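Local structure of lantibiotic dehydratase (Microbispora corallina, 5EHK) at the interface of chains A and B. The protein uses glutamyl-tRNA to glutamylate serine and threonine residues of the NAI-107 precursor peptide and then eliminates glutamate, dehydrating them. Numbering follows the deposited sequence. Chains: chain A/B, Lantibiotic dehydratase.

The interface of chains A and B. Residues chain A 814-815, 904-906; chain B 894, 900-903.
A:Gln906 sets its CG over one face of the B:His902 imidazole, near the rim, and spends both ends of its amide on chain B. The carbonyl OE1 accepts the backbone N-H of B:His902 at 2.9 Å from N; that donor sits well above the carbonyl plane rather than on a lone pair. The amide NE2 gives a nearly straight hydrogen bond, 174° at the hydrogen, to the side-chain carbonyl OE1 of B:Gln894, 3.0 Å away. These two glutamines meet tip to tip with their amide planes perpendicular, and the bond leaves in the plane of the A:Gln906 amide. Gripped at both ends, that amide has its rotation fixed. It passes beyond the ND1/CE1 side of the ring, inclined to it by 31°, with CD 3.7 Å from CE1.

At the ring's far edge, NE2 accepts the backbone N-H of A:Ala815, with 3.1 Å between the nitrogens and the donor close to the ring plane. A neutral ring protonated on ND1 would suit this bond. The methyl CB of A:Ala815 and CA of A:Gly814 pack beside the same edge. B:His902 reaches between these chain A segments because CG stands between its backbone N and carbonyl carbon (chi1 59°).

Further out, B:Gln894 is presented from the end of helix 875-895. Strand 902-905 of chain A meets strand 902-904 of chain B through an antiparallel bridge between A:Gly905 and B:Glu903, which brings A:Gln906 up against B:His902, their side chains crossing at about a right angle. With its symmetry twin, the patch joins the two copies of the deposited dimer, and may help stabilise the dehydratase as a homodimer.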
# COMPACT_ATOMS: atom_id res chain seq x y z
N GLY A 814 26.55 -16.90 15.15
CA GLY A 814 25.94 -17.47 13.96
C GLY A 814 25.74 -18.97 13.79
O GLY A 814 25.41 -19.68 14.74
N ALA A 815 25.90 -19.45 12.56
CA ALA A 815 25.70 -20.87 12.28
C ALA A 815 26.78 -21.78 12.90
O ALA A 815 26.65 -23.00 12.90
CB ALA A 815 25.52 -21.11 10.79
N LEU A 904 16.95 -21.91 9.72
CA LEU A 904 17.83 -21.68 10.86
C LEU A 904 18.32 -20.25 10.83
O LEU A 904 18.93 -19.84 9.85
CB LEU A 904 18.99 -22.65 10.80
CG LEU A 904 18.42 -24.03 11.08
CD1 LEU A 904 19.29 -25.16 10.58
CD2 LEU A 904 18.20 -24.14 12.57
N GLY A 905 18.03 -19.47 11.87
CA GLY A 905 18.43 -18.07 11.88
C GLY A 905 19.34 -17.72 13.04
O GLY A 905 19.48 -18.51 13.97
N GLN A 906 19.93 -16.52 13.02
CA GLN A 906 20.85 -16.10 14.08
C GLN A 906 20.11 -15.66 15.31
O GLN A 906 19.05 -15.05 15.22
CB GLN A 906 21.71 -14.95 13.60
CG GLN A 906 22.78 -15.32 12.59
CD GLN A 906 23.38 -14.10 11.94
OE1 GLN A 906 22.78 -13.54 11.03
NE2 GLN A 906 24.56 -13.68 12.39
N GLN B 894 30.38 -10.27 8.86
CA GLN B 894 29.34 -9.42 9.43
C GLN B 894 29.93 -8.29 10.25
O GLN B 894 29.44 -7.16 10.20
CB GLN B 894 28.36 -10.22 10.26
CG GLN B 894 27.24 -9.37 10.78
CD GLN B 894 26.09 -10.16 11.35
OE1 GLN B 894 25.87 -11.32 10.97
NE2 GLN B 894 25.35 -9.54 12.27
N ALA B 900 24.46 -8.52 6.57
CA ALA B 900 23.75 -8.16 7.80
C ALA B 900 23.50 -9.38 8.65
O ALA B 900 23.35 -9.27 9.87
CB ALA B 900 22.42 -7.50 7.47
N GLY B 901 23.46 -10.54 7.98
CA GLY B 901 23.10 -11.78 8.61
C GLY B 901 22.99 -12.93 7.63
O GLY B 901 23.15 -12.75 6.41
N HIS B 902 22.77 -14.13 8.19
CA HIS B 902 22.55 -15.32 7.39
C HIS B 902 21.47 -16.24 7.96
O HIS B 902 21.24 -16.27 9.17
CB HIS B 902 23.86 -16.08 7.17
CG HIS B 902 24.54 -16.52 8.42
ND1 HIS B 902 25.28 -15.65 9.21
CD2 HIS B 902 24.63 -17.73 9.02
CE1 HIS B 902 25.77 -16.31 10.24
NE2 HIS B 902 25.39 -17.58 10.15
N GLU B 903 20.79 -16.96 7.07
CA GLU B 903 19.94 -18.07 7.50
C GLU B 903 20.26 -19.34 6.71
O GLU B 903 20.89 -19.30 5.66
CB GLU B 903 18.45 -17.79 7.37
CG GLU B 903 17.99 -16.47 7.92
CD GLU B 903 17.61 -15.53 6.80
OE1 GLU B 903 16.73 -15.89 5.98
OE2 GLU B 903 18.21 -14.44 6.74